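Local coordinates for DUF1285 domain-containing protein (Shewanella baltica, PDB 2RA9) that is of unknown function but, as a DUF1285 family member with repeated structural motifs, may take part in signal transduction, at residues L79-L93 with S96-I108. Residues are numbered along the deposited sequence; the frame is centred on the assembly and turned at random.
Sequences LLIVDFERAQPHSLL and STSIGTLHHNVDI. With EDO (1,2-ethanediol), chain D.
Leu80, Val82 and Asp83 meet Ser96 and Ser98 through backbone bonds in an antiparallel meander, strands 79-86, 93-97 and 102-106, that forms one side of a six-stranded mixed sheet. Ser96 O takes Val82 N at 2.9 Å and, weakly, Asp83 N, while Ser96 N is bonded to Asp83 O: a classic beta bulge. Leu80 O accepts Ser98 N where the type I turn from Thr97 to Gly100 begins, and a water links Leu80 N to Ser98 OG. At the other end Leu93 and Val106 exchange both backbone bonds, each 2.9 Å between N and O, across a G1 bulge at Asn105.

Apolar contacts follow. Leu79 points toward segment 96-108 with CG anti to its carbonyl carbon (chi1 -70°), and its two methyls part there: CD2 lies 3.7 Å from Ile99 CD1, whereas CD1 approaches the His103 ring obliquely. Leu93 CD1 packs on Ile108 CG1 at 3.8 Å, and Ile108 also touches Phe138 of helix 135-141.

The Phe84 side chain touches Val95 of strand 93-97 and Phe138, with an ethanediol carbon over one ring face; an alanine here would probably open a gap between that strand and the helix.

Among polar side chains, Arg86 is salt-bridged to Glu141 and Asp146 and donates NH1 to Ser91 O. Thr101 OG1 sits between two partners, 2.6 Å from Thr97 OG1 and 2.7 Å from His103 NE2, both hydrogen bonds.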
ATOM      1  N   LEU A  79       0.027   2.771   1.337  1.00 11.66           N
ATOM      2  CA  LEU A  79      -1.093   2.506   0.466  1.00 10.92           C
ATOM      3  C   LEU A  79      -2.245   1.949   1.296  1.00 10.80           C
ATOM      4  O   LEU A  79      -2.026   1.198   2.235  1.00 11.31           O
ATOM      5  CB  LEU A  79      -0.689   1.500  -0.597  1.00 11.53           C
ATOM      6  CG  LEU A  79       0.306   2.029  -1.643  1.00 12.49           C
ATOM      7  CD1 LEU A  79       0.948   0.947  -2.396  1.00 15.74           C
ATOM      8  CD2 LEU A  79      -0.361   3.056  -2.575  1.00 13.65           C
ATOM      9  N   LEU A  80      -3.473   2.350   0.951  1.00 11.09           N
ATOM     10  CA  LEU A  80      -4.680   1.833   1.572  1.00 11.22           C
ATOM     11  C   LEU A  80      -5.405   0.949   0.535  1.00 11.48           C
ATOM     12  O   LEU A  80      -5.874   1.432  -0.512  1.00 12.89           O
ATOM     13  CB  LEU A  80      -5.598   2.996   1.965  1.00 12.64           C
ATOM     14  CG  LEU A  80      -6.828   2.563   2.792  1.00 13.97           C
ATOM     15  CD1 LEU A  80      -6.433   2.310   4.222  1.00 14.19           C
ATOM     16  CD2 LEU A  80      -7.943   3.594   2.680  1.00 17.20           C
ATOM     17  N   ILE A  81      -5.521  -0.323   0.857  1.00 10.56           N
ATOM     18  CA  ILE A  81      -6.198  -1.294   0.020  1.00 11.55           C
ATOM     19  C   ILE A  81      -7.713  -1.161   0.180  1.00 11.71           C
ATOM     20  O   ILE A  81      -8.247  -1.240   1.276  1.00 14.00           O
ATOM     21  CB  ILE A  81      -5.747  -2.708   0.339  1.00 11.05           C
ATOM     22  CG1 ILE A  81      -4.285  -2.904  -0.108  1.00 13.88           C
ATOM     23  CG2 ILE A  81      -6.696  -3.743  -0.342  1.00 13.88           C
ATOM     24  CD1 ILE A  81      -3.575  -4.172   0.399  1.00 15.30           C
ATOM     25  N   VAL A  82      -8.426  -0.973  -0.920  1.00 13.83           N
ATOM     26  CA  VAL A  82      -9.878  -0.746  -0.869  1.00 14.62           C
ATOM     27  C   VAL A  82     -10.658  -1.857  -1.596  1.00 14.51           C
ATOM     28  O   VAL A  82     -11.877  -1.957  -1.427  1.00 17.45           O
ATOM     29  CB  VAL A  82     -10.252   0.634  -1.381  1.00 16.75           C
ATOM     30  CG1 VAL A  82      -9.597   1.695  -0.527  1.00 17.57           C
ATOM     31  CG2 VAL A  82      -9.934   0.871  -2.904  1.00 16.81           C
ATOM     32  N   ASP A  83      -9.980  -2.697  -2.377  1.00 14.68           N
ATOM     33  CA  ASP A  83     -10.636  -3.799  -3.101  1.00 15.14           C
ATOM     34  C   ASP A  83      -9.638  -4.893  -3.364  1.00 13.08           C
ATOM     35  O   ASP A  83      -8.415  -4.670  -3.345  1.00 14.86           O
ATOM     36  CB  ASP A  83     -11.233  -3.262  -4.418  1.00 18.22           C
ATOM     37  CG  ASP A  83     -12.394  -4.082  -4.946  1.00 26.57           C
ATOM     38  OD1 ASP A  83     -12.810  -5.064  -4.310  1.00 25.55           O
ATOM     39  OD2 ASP A  83     -12.883  -3.719  -6.038  1.00 35.26           O
ATOM     40  N   PHE A  84     -10.147  -6.091  -3.615  1.00 14.23           N
ATOM     41  CA  PHE A  84      -9.323  -7.240  -3.876  1.00 13.91           C
ATOM     42  C   PHE A  84     -10.165  -8.303  -4.591  1.00 14.37           C
ATOM     43  O   PHE A  84     -11.404  -8.295  -4.488  1.00 16.12           O
ATOM     44  CB  PHE A  84      -8.687  -7.796  -2.584  1.00 14.45           C
ATOM     45  CG  PHE A  84      -9.707  -8.324  -1.603  1.00 15.40           C
ATOM     46  CD1 PHE A  84     -10.214  -9.593  -1.755  1.00 15.27           C
ATOM     47  CD2 PHE A  84     -10.178  -7.547  -0.555  1.00 17.78           C
ATOM     48  CE1 PHE A  84     -11.201 -10.086  -0.904  1.00 16.18           C
ATOM     49  CE2 PHE A  84     -11.167  -8.062   0.299  1.00 16.96           C
ATOM     50  CZ  PHE A  84     -11.658  -9.352   0.071  1.00 17.84           C
ATOM     51  N   GLU A  85      -9.487  -9.199  -5.283  1.00 14.84           N
ATOM     52  CA  GLU A  85     -10.114 -10.363  -5.905  1.00 16.23           C
ATOM     53  C   GLU A  85      -9.056 -11.422  -6.151  1.00 20.48           C
ATOM     54  O   GLU A  85      -7.881 -11.111  -6.350  1.00 23.33           O
ATOM     55  CB  GLU A  85     -10.761  -9.941  -7.251  1.00 19.74           C
ATOM     56  CG  GLU A  85     -11.431 -11.045  -8.041  1.00 27.30           C
ATOM     57  CD  GLU A  85     -11.979 -10.557  -9.364  1.00 35.90           C
ATOM     58  OE1 GLU A  85     -11.390  -9.626  -9.963  1.00 37.39           O
ATOM     59  OE2 GLU A  85     -12.992 -11.133  -9.816  1.00 42.63           O
ATOM     60  N   ARG A  86      -9.444 -12.699  -6.105  1.00 22.52           N
ATOM     61  CA  ARG A  86      -8.566 -13.755  -6.644  1.00 24.34           C
ATOM     62  C   ARG A  86      -8.749 -13.852  -8.160  1.00 25.59           C
ATOM     63  O   ARG A  86      -9.884 -13.835  -8.646  1.00 31.02           O
ATOM     64  CB  ARG A  86      -8.917 -15.109  -6.030  1.00 23.23           C
ATOM     65  CG  ARG A  86      -8.636 -15.201  -4.564  1.00 20.43           C
ATOM     66  CD  ARG A  86      -8.941 -16.562  -4.026  1.00 18.59           C
ATOM     67  NE  ARG A  86      -9.101 -16.571  -2.564  1.00 15.83           N
ATOM     68  CZ  ARG A  86      -8.202 -17.011  -1.699  1.00 15.45           C
ATOM     69  NH1 ARG A  86      -7.021 -17.516  -2.082  1.00 17.80           N
ATOM     70  NH2 ARG A  86      -8.496 -17.007  -0.426  1.00 16.08           N
ATOM     71  N   ALA A  87      -7.651 -13.980  -8.894  1.00 27.99           N
ATOM     72  CA  ALA A  87      -7.713 -14.264 -10.329  1.00 29.37           C
ATOM     73  C   ALA A  87      -8.453 -15.572 -10.591  1.00 29.93           C
ATOM     74  O   ALA A  87      -9.270 -15.659 -11.532  1.00 30.82           O
ATOM     75  CB  ALA A  87      -6.281 -14.325 -10.927  1.00 30.12           C
ATOM     76  N   GLN A  88      -8.140 -16.592  -9.777  1.00 27.54           N
ATOM     77  CA  GLN A  88      -8.793 -17.891  -9.888  0.50 26.41           C
ATOM     78  C   GLN A  88      -9.086 -18.431  -8.489  1.00 24.57           C
ATOM     79  O   GLN A  88      -8.473 -17.989  -7.505  1.00 22.37           O
ATOM     80  CB  GLN A  88      -7.927 -18.887 -10.671  0.50 26.36           C
ATOM     81  CG  GLN A  88      -7.557 -18.447 -12.106  0.50 27.69           C
ATOM     82  CD  GLN A  88      -6.249 -17.668 -12.191  0.50 31.58           C
ATOM     83  OE1 GLN A  88      -5.530 -17.509 -11.202  0.50 34.93           O
ATOM     84  NE2 GLN A  88      -5.929 -17.188 -13.391  0.50 34.97           N
ATOM     85  N   PRO A  89     -10.035 -19.388  -8.386  1.00 22.58           N
ATOM     86  CA  PRO A  89     -10.261 -19.947  -7.076  1.00 22.52           C
ATOM     87  C   PRO A  89      -8.950 -20.342  -6.456  1.00 19.01           C
ATOM     88  O   PRO A  89      -8.068 -20.894  -7.142  1.00 20.60           O
ATOM     89  CB  PRO A  89     -11.155 -21.155  -7.387  1.00 23.37           C
ATOM     90  CG  PRO A  89     -11.961 -20.655  -8.521  1.00 23.82           C
ATOM     91  CD  PRO A  89     -10.933 -19.994  -9.377  1.00 23.85           C
ATOM     92  N   HIS A  90      -8.787 -19.993  -5.183  1.00 18.59           N
ATOM     93  CA  HIS A  90      -7.618 -20.375  -4.396  1.00 17.97           C
ATOM     94  C   HIS A  90      -6.321 -19.695  -4.787  1.00 18.72           C
ATOM     95  O   HIS A  90      -5.298 -19.964  -4.183  1.00 18.65           O
ATOM     96  CB  HIS A  90      -7.416 -21.899  -4.331  1.00 16.87           C
ATOM     97  CG  HIS A  90      -8.609 -22.615  -3.789  1.00 17.57           C
ATOM     98  ND1 HIS A  90      -8.742 -22.939  -2.459  1.00 17.55           N
ATOM     99  CD2 HIS A  90      -9.759 -22.990  -4.388  1.00 20.16           C
ATOM    100  CE1 HIS A  90      -9.910 -23.531  -2.273  1.00 16.77           C
ATOM    101  NE2 HIS A  90     -10.547 -23.559  -3.428  1.00 17.53           N
ATOM    102  N   SER A  91      -6.387 -18.747  -5.713  1.00 17.95           N
ATOM    103  CA  SER A  91      -5.189 -18.069  -6.158  1.00 18.02           C
ATOM    104  C   SER A  91      -4.764 -16.952  -5.199  1.00 17.07           C
ATOM    105  O   SER A  91      -5.451 -16.622  -4.223  1.00 17.87           O
ATOM    106  CB  SER A  91      -5.376 -17.522  -7.580  1.00 18.77           C
ATOM    107  OG  SER A  91      -6.113 -16.317  -7.590  1.00 21.26           O
ATOM    108  N   LEU A  92      -3.588 -16.405  -5.461  1.00 18.26           N
ATOM    109  CA  LEU A  92      -3.141 -15.176  -4.851  1.00 17.11           C
ATOM    110  C   LEU A  92      -4.082 -14.052  -5.235  1.00 17.83           C
ATOM    111  O   LEU A  92      -4.934 -14.198  -6.119  1.00 18.63           O
ATOM    112  CB  LEU A  92      -1.705 -14.860  -5.283  1.00 16.47           C
ATOM    113  CG  LEU A  92      -0.621 -15.845  -4.868  1.00 18.38           C
ATOM    114  CD1 LEU A  92       0.714 -15.460  -5.472  1.00 21.91           C
ATOM    115  CD2 LEU A  92      -0.498 -15.984  -3.374  1.00 20.91           C
ATOM    116  N   LEU A  93      -3.949 -12.915  -4.553  1.00 16.93           N
ATOM    117  CA  LEU A  93      -4.898 -11.834  -4.729  1.00 16.02           C
ATOM    118  C   LEU A  93      -4.341 -10.757  -5.644  1.00 15.36           C
ATOM    119  O   LEU A  93      -3.129 -10.505  -5.665  1.00 17.75           O
ATOM    120  CB  LEU A  93      -5.215 -11.172  -3.404  1.00 16.39           C
ATOM    121  CG  LEU A  93      -5.942 -11.918  -2.311  1.00 15.80           C
ATOM    122  CD1 LEU A  93      -6.036 -10.973  -1.073  1.00 18.38           C
ATOM    123  CD2 LEU A  93      -7.278 -12.290  -2.786  1.00 19.08           C
ATOM    124  N   SER A  96      -6.385  -3.468  -5.157  1.00 13.55           N
ATOM    125  CA  SER A  96      -6.304  -2.100  -5.623  1.00 14.37           C
ATOM    126  C   SER A  96      -6.443  -1.146  -4.451  1.00 13.10           C
ATOM    127  O   SER A  96      -6.944  -1.509  -3.381  1.00 13.76           O
ATOM    128  CB  SER A  96      -7.322  -1.832  -6.723  1.00 18.12           C
ATOM    129  OG  SER A  96      -8.622  -1.869  -6.221  1.00 23.27           O
ATOM    130  N   THR A  97      -5.970   0.074  -4.647  1.00 12.19           N
ATOM    131  CA  THR A  97      -5.783   0.992  -3.543  1.00 11.32           C
ATOM    132  C   THR A  97      -6.618   2.272  -3.723  1.00 12.53           C
ATOM    133  O   THR A  97      -7.162   2.564  -4.802  1.00 13.44           O
ATOM    134  CB  THR A  97      -4.310   1.382  -3.395  1.00 12.46           C
ATOM    135  OG1 THR A  97      -3.935   2.185  -4.504  1.00 13.13           O
ATOM    136  CG2 THR A  97      -3.426   0.157  -3.307  1.00 12.53           C
ATOM    137  N   SER A  98      -6.650   3.106  -2.697  1.00 12.06           N
ATOM    138  CA  SER A  98      -7.458   4.325  -2.728  1.00 11.69           C
ATOM    139  C   SER A  98      -6.981   5.357  -3.730  1.00 12.01           C
ATOM    140  O   SER A  98      -7.748   6.217  -4.127  1.00 15.06           O
ATOM    141  CB  SER A  98      -7.486   4.970  -1.362  1.00 13.38           C
ATOM    142  OG  SER A  98      -6.196   5.427  -0.967  1.00 14.21           O
ATOM    143  N   ILE A  99      -5.708   5.290  -4.120  1.00 12.78           N
ATOM    144  CA  ILE A  99      -5.147   6.168  -5.166  1.00 13.05           C
ATOM    145  C   ILE A  99      -5.159   5.519  -6.577  1.00 14.00           C
ATOM    146  O   ILE A  99      -4.688   6.093  -7.549  1.00 14.25           O
ATOM    147  CB  ILE A  99      -3.757   6.667  -4.801  1.00 13.01           C
ATOM    148  CG1 ILE A  99      -2.752   5.535  -4.694  1.00 12.48           C
ATOM    149  CG2 ILE A  99      -3.844   7.542  -3.540  1.00 13.93           C
ATOM    150  CD1 ILE A  99      -1.275   5.969  -4.685  1.00 12.65           C
ATOM    151  N   GLY A 100      -5.748   4.332  -6.678  1.00 13.35           N
ATOM    152  CA  GLY A 100      -5.936   3.680  -7.954  1.00 15.16           C
ATOM    153  C   GLY A 100      -4.794   2.801  -8.412  1.00 13.14           C
ATOM    154  O   GLY A 100      -4.777   2.440  -9.577  1.00 15.33           O
ATOM    155  N   THR A 101      -3.887   2.379  -7.514  1.00 14.03           N
ATOM    156  CA  THR A 101      -2.832   1.455  -7.919  1.00 13.21           C
ATOM    157  C   THR A 101      -3.344   0.030  -7.839  1.00 12.82           C
ATOM    158  O   THR A 101      -4.242  -0.265  -7.045  1.00 13.97           O
ATOM    159  CB  THR A 101      -1.521   1.616  -7.097  1.00 14.01           C
ATOM    160  OG1 THR A 101      -1.746   1.403  -5.705  1.00 13.33           O
ATOM    161  CG2 THR A 101      -0.916   3.011  -7.272  1.00 14.12           C
ATOM    162  N   LEU A 102      -2.786  -0.835  -8.694  1.00 14.23           N
ATOM    163  CA  LEU A 102      -3.138  -2.233  -8.780  1.00 13.93           C
ATOM    164  C   LEU A 102      -1.907  -3.089  -8.525  1.00 14.68           C
ATOM    165  O   LEU A 102      -0.835  -2.833  -9.075  1.00 14.81           O
ATOM    166  CB  LEU A 102      -3.649  -2.522 -10.191  1.00 15.65           C
ATOM    167  CG  LEU A 102      -4.061  -3.956 -10.530  1.00 18.82           C
ATOM    168  CD1 LEU A 102      -5.219  -4.436  -9.693  1.00 20.09           C
ATOM    169  CD2 LEU A 102      -4.365  -4.064 -12.064  1.00 18.57           C
ATOM    170  N   HIS A 103      -2.068  -4.143  -7.727  1.00 14.07           N
ATOM    171  CA  HIS A 103      -0.975  -5.000  -7.313  1.00 14.41           C
ATOM    172  C   HIS A 103      -1.386  -6.456  -7.458  1.00 16.42           C
ATOM    173  O   HIS A 103      -2.519  -6.824  -7.140  1.00 17.19           O
ATOM    174  CB  HIS A 103      -0.585  -4.683  -5.864  1.00 15.27           C
ATOM    175  CG  HIS A 103      -0.380  -3.219  -5.611  1.00 14.75           C
ATOM    176  ND1 HIS A 103       0.856  -2.612  -5.694  1.00 15.23           N
ATOM    177  CD2 HIS A 103      -1.261  -2.223  -5.340  1.00 14.58           C
ATOM    178  CE1 HIS A 103       0.720  -1.306  -5.501  1.00 15.61           C
ATOM    179  NE2 HIS A 103      -0.554  -1.036  -5.301  1.00 13.80           N
ATOM    180  N   HIS A 104      -0.452  -7.267  -7.929  1.00 17.38           N
ATOM    181  CA  HIS A 104      -0.711  -8.674  -8.214  1.00 17.31           C
ATOM    182  C   HIS A 104       0.071  -9.574  -7.296  1.00 16.73           C
ATOM    183  O   HIS A 104       0.994  -9.162  -6.604  1.00 18.67           O
ATOM    184  CB  HIS A 104      -0.346  -9.006  -9.672  1.00 17.80           C
ATOM    185  CG  HIS A 104      -0.932  -8.057 -10.668  1.00 21.28           C
ATOM    186  ND1 HIS A 104      -2.261  -8.071 -11.026  1.00 25.18           N
ATOM    187  CD2 HIS A 104      -0.370  -7.034 -11.356  1.00 22.81           C
ATOM    188  CE1 HIS A 104      -2.492  -7.120 -11.914  1.00 24.77           C
ATOM    189  NE2 HIS A 104      -1.363  -6.469 -12.123  1.00 28.09           N
ATOM    190  N   ASN A 105      -0.324 -10.843  -7.287  1.00 19.21           N
ATOM    191  CA  ASN A 105       0.398 -11.873  -6.578  1.00 19.26           C
ATOM    192  C   ASN A 105       0.514 -11.623  -5.081  1.00 16.43           C
ATOM    193  O   ASN A 105       1.506 -11.969  -4.437  1.00 20.14           O
ATOM    194  CB  ASN A 105       1.776 -12.086  -7.231  1.00 20.54           C
ATOM    195  CG  ASN A 105       1.652 -12.434  -8.690  1.00 28.64           C
ATOM    196  OD1 ASN A 105       0.852 -13.304  -9.056  1.00 28.90           O
ATOM    197  ND2 ASN A 105       2.426 -11.749  -9.547  1.00 32.96           N
ATOM    198  N   VAL A 106      -0.556 -11.095  -4.510  1.00 15.69           N
ATOM    199  CA  VAL A 106      -0.534 -10.720  -3.107  1.00 15.90           C
ATOM    200  C   VAL A 106      -0.948 -11.898  -2.242  1.00 16.69           C
ATOM    201  O   VAL A 106      -1.957 -12.530  -2.511  1.00 16.56           O
ATOM    202  CB  VAL A 106      -1.426  -9.486  -2.848  1.00 15.07           C
ATOM    203  CG1 VAL A 106      -1.426  -9.102  -1.352  1.00 16.68           C
ATOM    204  CG2 VAL A 106      -0.941  -8.324  -3.672  1.00 15.64           C
ATOM    205  N   ASP A 107      -0.137 -12.189  -1.236  1.00 17.74           N
ATOM    206  CA  ASP A 107      -0.201 -13.450  -0.497  1.00 18.06           C
ATOM    207  C   ASP A 107      -0.794 -13.251   0.915  1.00 16.99           C
ATOM    208  O   ASP A 107      -0.160 -12.698   1.795  1.00 17.53           O
ATOM    209  CB  ASP A 107       1.186 -14.061  -0.420  1.00 18.20           C
ATOM    210  CG  ASP A 107       1.203 -15.470   0.116  1.00 23.97           C
ATOM    211  OD1 ASP A 107       0.133 -15.978   0.537  1.00 24.37           O
ATOM    212  OD2 ASP A 107       2.323 -16.066   0.128  1.00 25.83           O
ATOM    213  N   ILE A 108      -2.023 -13.717   1.095  1.00 16.37           N
ATOM    214  CA  ILE A 108      -2.718 -13.678   2.375  1.00 16.01           C
ATOM    215  C   ILE A 108      -1.859 -14.235   3.514  1.00 16.59           C
ATOM    216  O   ILE A 108      -1.882 -13.733   4.623  1.00 16.79           O
ATOM    217  CB  ILE A 108      -4.089 -14.459   2.262  1.00 16.57           C
ATOM    218  CG1 ILE A 108      -5.123 -13.631   1.469  1.00 19.26           C
ATOM    219  CG2 ILE A 108      -4.637 -14.811   3.632  1.00 20.64           C
ATOM    220  CD1 ILE A 108      -6.288 -14.442   0.883  1.00 23.18           C
TER
HETATM  221  C1  EDO D 160     -13.546  -5.605  -1.309  1.00 32.26           C
HETATM  222  O1  EDO D 160     -14.426  -5.367  -0.213  1.00 26.15           O
HETATM  223  C2  EDO D 160     -13.896  -6.914  -1.989  1.00 35.73           C
HETATM  224  O2  EDO D 160     -15.019  -6.722  -2.850  1.00 39.79           O
HETATM  225  O   HOH W   1      -3.685   4.244  -1.279  1.00 12.27           O